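Local coordinates for protein beta sliding clamp (Borrelia burgdorferi, PDB 6DJ8) that encircles DNA as a ring-shaped homodimer, tethering DNA polymerases and other proteins to the template and so giving them processivity, at the interface of chains A and B. Coordinates in Å, arbitrary orientation; residue numbers count along the deposited sequence, not the author numbering. Chains: chain A/B, Beta sliding clamp.

Contacts 1 and 3 lie at one junction of the two-subunit ring, contact 2 at the other. The centres of the C-alpha atoms of contacts 1 and 3 are about 7 Å apart, and the two share A:Phe93, A:Phe95 and B:Phe328. Contact 2 has its centre about 52 Å from that of contact 1 and 46 Å from that of contact 3. Helix 83-92, helix 284-294 and strand 325-331 all appear in contacts 2 and 3 with the chains exchanged, as expected of a two-fold symmetric head-to-tail dimer. Strand pairing in contact 1 and helix-end packing in contacts 2 and 3 together close the ring round DNA.

Contact 1: the interface of chains A and B. Residues chain A 93, 95, 124-126; chain B 327-329.
A:Asp125 and B:Phe328 cross at about a right angle, the carboxylate and the ring turned 46° from each other. The carboxylate lies against the backbone of the strand, beside the ring: with CG anti to the carbonyl carbon (chi1 -57°), A:Asp125 OD1 accepts a hydrogen bond from B:Phe329 N at 2.8 Å, on the syn side but 29° out of the carboxylate plane. The other oxygen, A:Asp125 OD2, lies in plane at the edge of the A:Phe95 ring and 2.7 Å from water 1, which in turn lies 2.8 Å from B:Phe329 O. One carboxylate thereby serves the N-H of a residue directly and its carbonyl through water. A:Phe93 meets B:Phe328 obliquely, rim to rim, CE1 of the former 3.5 Å from CE2 of the latter, and that CE2 lies in the plane of the A:Phe93 ring. On the other flank, B:Phe329 turns its CE1 towards the carbonyl A:Glu124 O, 3.3 Å away. Beside these side chains runs an antiparallel bridge, in which A:His126 N donates to B:Glu327 O at 2.9 Å and B:Glu327 N to A:His126 O at 2.8 Å. The site joins strand 126-130 to strand 325-331, carrying beta-sheet pairing across the subunit boundary and sealing the ring.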
loop_
_atom_site.group_PDB
_atom_site.type_symbol
_atom_site.label_atom_id
_atom_site.label_comp_id
_atom_site.label_asym_id
_atom_site.label_seq_id
_atom_site.Cartn_x
_atom_site.Cartn_y
_atom_site.Cartn_z
ATOM N N PHE A 93 -19.270 2.564 -12.585
ATOM C CA PHE A 93 -20.642 2.087 -12.638
ATOM C C PHE A 93 -20.842 0.744 -11.925
ATOM O O PHE A 93 -21.825 0.049 -12.195
ATOM C CB PHE A 93 -21.096 2.014 -14.103
ATOM C CG PHE A 93 -21.737 3.308 -14.604
ATOM C CD1 PHE A 93 -21.676 4.473 -13.846
ATOM C CD2 PHE A 93 -22.404 3.350 -15.825
ATOM C CE1 PHE A 93 -22.274 5.660 -14.294
ATOM C CE2 PHE A 93 -23.009 4.537 -16.285
ATOM C CZ PHE A 93 -22.941 5.697 -15.515
ATOM N N PHE A 95 -22.128 0.106 -9.225
ATOM C CA PHE A 95 -23.375 -0.053 -8.479
ATOM C C PHE A 95 -24.545 -0.470 -9.367
ATOM O O PHE A 95 -25.649 -0.675 -8.851
ATOM C CB PHE A 95 -23.719 1.229 -7.668
ATOM C CG PHE A 95 -23.973 2.455 -8.503
ATOM C CD1 PHE A 95 -22.936 3.104 -9.143
ATOM C CD2 PHE A 95 -25.244 2.986 -8.612
ATOM C CE1 PHE A 95 -23.164 4.257 -9.901
ATOM C CE2 PHE A 95 -25.477 4.137 -9.370
ATOM C CZ PHE A 95 -24.426 4.772 -10.008
ATOM N N GLU A 124 -30.037 10.729 -16.211
ATOM C CA GLU A 124 -29.481 9.474 -15.739
ATOM C C GLU A 124 -27.962 9.571 -15.752
ATOM O O GLU A 124 -27.382 10.303 -16.558
ATOM C CB GLU A 124 -29.913 8.292 -16.639
ATOM C CG GLU A 124 -31.416 8.030 -16.727
ATOM C CD GLU A 124 -31.994 7.479 -15.422
ATOM O OE1 GLU A 124 -33.222 7.598 -15.200
ATOM O OE2 GLU A 124 -31.217 6.911 -14.623
ATOM N N ASP A 125 -27.316 8.811 -14.875
ATOM C CA ASP A 125 -25.861 8.784 -14.865
ATOM C C ASP A 125 -25.337 8.313 -16.220
ATOM O O ASP A 125 -25.922 7.440 -16.866
ATOM C CB ASP A 125 -25.344 7.871 -13.750
ATOM C CG ASP A 125 -25.863 8.270 -12.376
ATOM O OD1 ASP A 125 -26.281 9.435 -12.207
ATOM O OD2 ASP A 125 -25.850 7.415 -11.464
ATOM N N HIS A 126 -24.224 8.897 -16.651
ATOM C CA HIS A 126 -23.747 8.702 -18.008
ATOM C C HIS A 126 -22.244 8.918 -18.056
ATOM O O HIS A 126 -21.728 9.852 -17.440
ATOM C CB HIS A 126 -24.455 9.667 -18.970
ATOM C CG HIS A 126 -24.229 9.359 -20.417
ATOM N ND1 HIS A 126 -25.061 8.534 -21.144
ATOM C CD2 HIS A 126 -23.274 9.782 -21.277
ATOM C CE1 HIS A 126 -24.626 8.462 -22.390
ATOM N NE2 HIS A 126 -23.542 9.208 -22.496
ATOM N N GLU B 327 -20.995 11.882 -15.656
ATOM C CA GLU B 327 -22.079 12.659 -15.072
ATOM C C GLU B 327 -22.852 11.772 -14.116
ATOM O O GLU B 327 -23.302 10.688 -14.506
ATOM C CB GLU B 327 -23.031 13.195 -16.148
ATOM C CG GLU B 327 -22.367 13.994 -17.229
ATOM C CD GLU B 327 -23.326 14.340 -18.354
ATOM O OE1 GLU B 327 -23.852 13.404 -18.998
ATOM O OE2 GLU B 327 -23.558 15.546 -18.584
ATOM N N PHE B 328 -23.007 12.232 -12.874
ATOM C CA PHE B 328 -23.781 11.533 -11.857
ATOM C C PHE B 328 -24.814 12.468 -11.235
ATOM O O PHE B 328 -24.575 13.669 -11.070
ATOM C CB PHE B 328 -22.865 10.979 -10.780
ATOM C CG PHE B 328 -21.889 9.949 -11.302
ATOM C CD1 PHE B 328 -20.735 10.336 -11.957
ATOM C CD2 PHE B 328 -22.128 8.603 -11.112
ATOM C CE1 PHE B 328 -19.834 9.375 -12.442
ATOM C CE2 PHE B 328 -21.240 7.641 -11.593
ATOM C CZ PHE B 328 -20.096 8.034 -12.251
ATOM N N PHE B 329 -25.969 11.908 -10.882
ATOM C CA PHE B 329 -27.066 12.683 -10.312
ATOM C C PHE B 329 -27.449 12.123 -8.950
ATOM O O PHE B 329 -27.443 10.906 -8.744
ATOM C CB PHE B 329 -28.294 12.670 -11.222
ATOM C CG PHE B 329 -28.065 13.293 -12.568
ATOM C CD1 PHE B 329 -27.589 12.529 -13.636
ATOM C CD2 PHE B 329 -28.334 14.641 -12.772
ATOM C CE1 PHE B 329 -27.384 13.098 -14.889
ATOM C CE2 PHE B 329 -28.135 15.228 -14.026
ATOM C CZ PHE B 329 -27.658 14.455 -15.086
HETATM O O HOH W 1 -25.625 8.871 -9.232
#

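Contact 2: the interface of chains A and B. Residues chain A 293, 296-297, 324, 328; chain B 88-89, 91-93, 127.
The last turn of helix 83-92 of chain B, B:Asp88 to B:Ala92 in helical torsions, packs against the 3-10 turn 295-297 of chain A. This is a head-to-tail junction of the bacterial DNA polymerase III beta subunit family. A:Arg293 NH2 donates a hydrogen bond to B:Ala92 O at 2.9 Å; the arginine chain runs extended from CG to NE and brings this nitrogen in above the carbonyl plane, 65° out of it, rather than onto a lone pair. A:Leu296 splits its methyls: CD1 rests 3.6 Å from B:Asp88 O and also faces B:Ala92 CB, while CD2 leans on the aspartate carboxylate. Water 2 joins B:Asp88 OD2 to A:Leu296 O. A:Leu296 O also accepts a hydrogen bond from A:Arg324 NH2 at 3.0 Å, the oxygen lying in the guanidinium plane, and A:Tyr297 CE2 lies over the centre of one guanidinium face. The opposite charges stay 4.5 Å apart, measured from A:Arg324 NH1 to B:Asp88 OD2, so any attraction probably acts at a distance. B:Leu127 stands at about a right angle to A:Tyr297, its CD2 methyl 3.8 Å from the phenol CE1. The same CD2 touches A:Phe328 CZ, while B:Leu127 CG sits above the face of the B:Phe93 ring, towards its rim.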
loop_
_atom_site.group_PDB
_atom_site.type_symbol
_atom_site.label_atom_id
_atom_site.label_comp_id
_atom_site.label_asym_id
_atom_site.label_seq_id
_atom_site.Cartn_x
_atom_site.Cartn_y
_atom_site.Cartn_z
ATOM N N ARG A 293 12.795 -11.956 11.393
ATOM C CA ARG A 293 13.412 -11.151 12.440
ATOM C C ARG A 293 14.873 -10.856 12.122
ATOM O O ARG A 293 15.308 -9.703 12.222
ATOM C CB ARG A 293 13.263 -11.846 13.784
ATOM C CG ARG A 293 11.817 -12.061 14.133
ATOM C CD ARG A 293 11.652 -12.993 15.309
ATOM N NE ARG A 293 10.252 -13.355 15.448
ATOM C CZ ARG A 293 9.348 -12.543 15.983
ATOM N NH1 ARG A 293 8.086 -12.927 16.076
ATOM N NH2 ARG A 293 9.717 -11.339 16.415
ATOM N N LEU A 296 15.996 -8.083 9.805
ATOM C CA LEU A 296 16.148 -6.692 10.234
ATOM C C LEU A 296 17.600 -6.332 10.494
ATOM O O LEU A 296 17.893 -5.157 10.750
ATOM C CB LEU A 296 15.302 -6.439 11.484
ATOM C CG LEU A 296 13.797 -6.526 11.206
ATOM C CD1 LEU A 296 13.006 -6.575 12.506
ATOM C CD2 LEU A 296 13.351 -5.339 10.355
ATOM N N TYR A 297 18.505 -7.314 10.411
ATOM C CA TYR A 297 19.930 -7.126 10.645
ATOM C C TYR A 297 20.781 -7.508 9.443
ATOM O O TYR A 297 22.002 -7.673 9.577
ATOM C CB TYR A 297 20.369 -7.926 11.878
ATOM C CG TYR A 297 19.806 -7.314 13.130
ATOM C CD1 TYR A 297 18.549 -7.676 13.597
ATOM C CD2 TYR A 297 20.506 -6.318 13.812
ATOM C CE1 TYR A 297 18.009 -7.076 14.737
ATOM C CE2 TYR A 297 19.970 -5.705 14.944
ATOM C CZ TYR A 297 18.731 -6.088 15.399
ATOM O OH TYR A 297 18.215 -5.491 16.532
ATOM N N ARG A 324 26.495 -3.399 14.223
ATOM C CA ARG A 324 25.118 -3.820 14.431
ATOM C C ARG A 324 24.940 -5.283 14.039
ATOM O O ARG A 324 25.341 -5.699 12.947
ATOM C CB ARG A 324 24.173 -2.953 13.606
ATOM C CG ARG A 324 22.734 -3.150 13.973
ATOM C CD ARG A 324 21.850 -2.013 13.449
ATOM N NE ARG A 324 20.491 -2.232 13.912
ATOM C CZ ARG A 324 19.556 -2.851 13.200
ATOM N NH1 ARG A 324 18.344 -3.021 13.712
ATOM N NH2 ARG A 324 19.826 -3.285 11.975
ATOM N N PHE A 328 19.991 -15.247 15.968
ATOM C CA PHE A 328 18.849 -16.062 16.358
ATOM C C PHE A 328 19.169 -17.537 16.185
ATOM O O PHE A 328 19.828 -17.938 15.219
ATOM C CB PHE A 328 17.610 -15.746 15.541
ATOM C CG PHE A 328 17.149 -14.299 15.663
ATOM C CD1 PHE A 328 17.743 -13.310 14.898
ATOM C CD2 PHE A 328 16.136 -13.953 16.537
ATOM C CE1 PHE A 328 17.328 -11.958 14.999
ATOM C CE2 PHE A 328 15.718 -12.616 16.654
ATOM C CZ PHE A 328 16.318 -11.628 15.872
ATOM N N ASP B 88 13.463 -1.375 15.304
ATOM C CA ASP B 88 13.641 -2.678 14.654
ATOM C C ASP B 88 14.095 -3.744 15.656
ATOM O O ASP B 88 13.616 -4.883 15.627
ATOM C CB ASP B 88 14.645 -2.556 13.514
ATOM C CG ASP B 88 14.066 -1.872 12.307
ATOM O OD1 ASP B 88 12.839 -1.626 12.291
ATOM O OD2 ASP B 88 14.833 -1.608 11.365
ATOM N N ALA B 89 15.015 -3.387 16.552
ATOM C CA ALA B 89 15.496 -4.329 17.558
ATOM C C ALA B 89 14.351 -4.857 18.414
ATOM O O ALA B 89 14.177 -6.071 18.578
ATOM C CB ALA B 89 16.551 -3.646 18.434
ATOM N N LYS B 91 11.119 -4.759 17.798
ATOM C CA LYS B 91 10.266 -5.571 16.922
ATOM C C LYS B 91 10.856 -6.956 16.686
ATOM O O LYS B 91 10.134 -7.962 16.648
ATOM C CB LYS B 91 10.101 -4.886 15.560
ATOM C CG LYS B 91 8.856 -4.056 15.309
ATOM C CD LYS B 91 8.890 -3.547 13.846
ATOM C CE LYS B 91 8.645 -4.682 12.843
ATOM N NZ LYS B 91 7.333 -4.658 12.123
ATOM N N ALA B 92 12.165 -7.023 16.467
ATOM C CA ALA B 92 12.800 -8.312 16.217
ATOM C C ALA B 92 12.564 -9.275 17.374
ATOM O O ALA B 92 12.439 -10.485 17.158
ATOM C CB ALA B 92 14.295 -8.108 15.965
ATOM N N PHE B 93 12.470 -8.762 18.603
ATOM C CA PHE B 93 12.297 -9.599 19.783
ATOM C C PHE B 93 10.861 -9.626 20.300
ATOM O O PHE B 93 10.644 -9.925 21.480
ATOM C CB PHE B 93 13.247 -9.147 20.896
ATOM C CG PHE B 93 14.570 -9.844 20.874
ATOM C CD1 PHE B 93 14.948 -10.611 19.778
ATOM C CD2 PHE B 93 15.413 -9.786 21.962
ATOM C CE1 PHE B 93 16.158 -11.265 19.765
ATOM C CE2 PHE B 93 16.623 -10.438 21.952
ATOM C CZ PHE B 93 16.995 -11.183 20.855
ATOM N N LEU B 127 20.927 -9.338 20.364
ATOM C CA LEU B 127 21.030 -8.207 19.449
ATOM C C LEU B 127 22.050 -7.204 19.970
ATOM O O LEU B 127 22.172 -7.000 21.180
ATOM C CB LEU B 127 19.686 -7.480 19.270
ATOM C CG LEU B 127 18.411 -8.309 19.101
ATOM C CD1 LEU B 127 17.207 -7.374 19.029
ATOM C CD2 LEU B 127 18.495 -9.249 17.861
HETATM O O HOH W 2 16.581 -2.972 9.888
#

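Contact 3: the interface of chains A and B. Residues chain A 91-95; chain B 290, 293, 328.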
loop_
_atom_site.group_PDB
_atom_site.type_symbol
_atom_site.label_atom_id
_atom_site.label_comp_id
_atom_site.label_asym_id
_atom_site.label_seq_id
_atom_site.Cartn_x
_atom_site.Cartn_y
_atom_site.Cartn_z
ATOM N N LYS A 91 -15.652 0.423 -13.235
ATOM C CA LYS A 91 -15.625 0.608 -11.784
ATOM C C LYS A 91 -16.555 1.745 -11.376
ATOM O O LYS A 91 -17.259 1.665 -10.355
ATOM C CB LYS A 91 -14.203 0.910 -11.302
ATOM C CG LYS A 91 -13.392 -0.334 -10.941
ATOM C CD LYS A 91 -12.021 -0.023 -10.329
ATOM C CE LYS A 91 -12.091 0.377 -8.838
ATOM N NZ LYS A 91 -12.774 1.664 -8.510
ATOM N N ALA A 92 -16.558 2.821 -12.160
ATOM C CA ALA A 92 -17.413 3.959 -11.834
ATOM C C ALA A 92 -18.868 3.530 -11.755
ATOM O O ALA A 92 -19.615 4.023 -10.909
ATOM C CB ALA A 92 -17.221 5.064 -12.879
ATOM N N PHE A 93 -19.270 2.564 -12.585
ATOM C CA PHE A 93 -20.642 2.087 -12.638
ATOM C C PHE A 93 -20.842 0.744 -11.925
ATOM O O PHE A 93 -21.825 0.049 -12.195
ATOM C CB PHE A 93 -21.096 2.014 -14.103
ATOM C CG PHE A 93 -21.737 3.308 -14.604
ATOM C CD1 PHE A 93 -21.676 4.473 -13.846
ATOM C CD2 PHE A 93 -22.404 3.350 -15.825
ATOM C CE1 PHE A 93 -22.274 5.660 -14.294
ATOM C CE2 PHE A 93 -23.009 4.537 -16.285
ATOM C CZ PHE A 93 -22.941 5.697 -15.515
ATOM N N ASN A 94 -19.961 0.376 -10.990
ATOM C CA ASN A 94 -20.138 -0.912 -10.320
ATOM C C ASN A 94 -21.426 -1.006 -9.495
ATOM O O ASN A 94 -21.799 -2.116 -9.104
ATOM C CB ASN A 94 -18.920 -1.214 -9.441
ATOM C CG ASN A 94 -18.719 -0.215 -8.350
ATOM O OD1 ASN A 94 -19.628 0.112 -7.617
ATOM N ND2 ASN A 94 -17.510 0.330 -8.275
ATOM N N PHE A 95 -22.128 0.106 -9.225
ATOM C CA PHE A 95 -23.375 -0.053 -8.479
ATOM C C PHE A 95 -24.545 -0.470 -9.367
ATOM O O PHE A 95 -25.649 -0.675 -8.851
ATOM C CB PHE A 95 -23.719 1.229 -7.668
ATOM C CG PHE A 95 -23.973 2.455 -8.503
ATOM C CD1 PHE A 95 -22.936 3.104 -9.143
ATOM C CD2 PHE A 95 -25.244 2.986 -8.612
ATOM C CE1 PHE A 95 -23.164 4.257 -9.901
ATOM C CE2 PHE A 95 -25.477 4.137 -9.370
ATOM C CZ PHE A 95 -24.426 4.772 -10.008
ATOM N N ARG B 290 -20.734 8.841 -4.642
ATOM C CA ARG B 290 -20.759 9.394 -5.994
ATOM C C ARG B 290 -19.527 10.235 -6.265
ATOM O O ARG B 290 -19.043 10.271 -7.404
ATOM C CB ARG B 290 -22.019 10.236 -6.225
ATOM C CG ARG B 290 -23.333 9.484 -6.080
ATOM C CD ARG B 290 -23.399 8.198 -6.870
ATOM N NE ARG B 290 -24.780 7.724 -6.913
ATOM C CZ ARG B 290 -25.289 6.793 -6.114
ATOM N NH1 ARG B 290 -24.521 6.185 -5.210
ATOM N NH2 ARG B 290 -26.566 6.450 -6.238
ATOM N N ARG B 293 -16.798 8.090 -7.431
ATOM C CA ARG B 293 -16.949 7.647 -8.818
ATOM C C ARG B 293 -16.635 8.770 -9.796
ATOM O O ARG B 293 -15.873 8.576 -10.753
ATOM C CB ARG B 293 -18.364 7.104 -9.054
ATOM C CG ARG B 293 -18.685 5.894 -8.161
ATOM C CD ARG B 293 -20.176 5.533 -8.170
ATOM N NE ARG B 293 -20.426 4.591 -7.090
ATOM C CZ ARG B 293 -20.159 3.294 -7.161
ATOM N NH1 ARG B 293 -20.402 2.524 -6.107
ATOM N NH2 ARG B 293 -19.705 2.766 -8.309
ATOM N N PHE B 328 -23.007 12.232 -12.874
ATOM C CA PHE B 328 -23.781 11.533 -11.857
ATOM C C PHE B 328 -24.814 12.468 -11.235
ATOM O O PHE B 328 -24.575 13.669 -11.070
ATOM C CB PHE B 328 -22.865 10.979 -10.780
ATOM C CG PHE B 328 -21.889 9.949 -11.302
ATOM C CD1 PHE B 328 -20.735 10.336 -11.957
ATOM C CD2 PHE B 328 -22.128 8.603 -11.112
ATOM C CE1 PHE B 328 -19.834 9.375 -12.442
ATOM C CE2 PHE B 328 -21.240 7.641 -11.593
ATOM C CZ PHE B 328 -20.096 8.034 -12.251
#
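B:Arg293, with 90 Å² hidden by the partner, lays one face of its guanidinium against A:Phe95, which has 46 Å² hidden in return. The ring and guanidinium planes stand 60° apart, so the ring presents its rim to the guanidinium face: A:Phe95 CD1 stands 3.4 Å from B:Arg293 CZ, displaced from the centre of the guanidinium. The ring gets there with CG in the crowded position between backbone N and carbonyl carbon (chi1 63°). The extended arginine chain, meanwhile, carries the head group past A:Ala92, with 28 Å² hidden, at the C-terminal end of helix 83-92. There B:Arg293 NH2 donates to A:Ala92 O at 2.9 Å, approaching from above the carbonyl plane. That helix terminus, where the last backbone carbonyls point broadly along the axis beyond its end, may suit the positive charge. A second arginine, B:Arg290, sets CZ over a face of the A:Phe95 ring, 4.6 Å from its centroid, in a cation-pi contact. The A:Phe95 ring thus serves both arginines of helix 284-294. A:Asn94 completes the grip on B:Arg293, its amide turned steeply against the guanidinium. A:Asn94 OD1 accepts hydrogen bonds from B:Arg293 NH2 at 2.7 Å and NH1 at 2.9 Å, both coming from the same face of the amide plane.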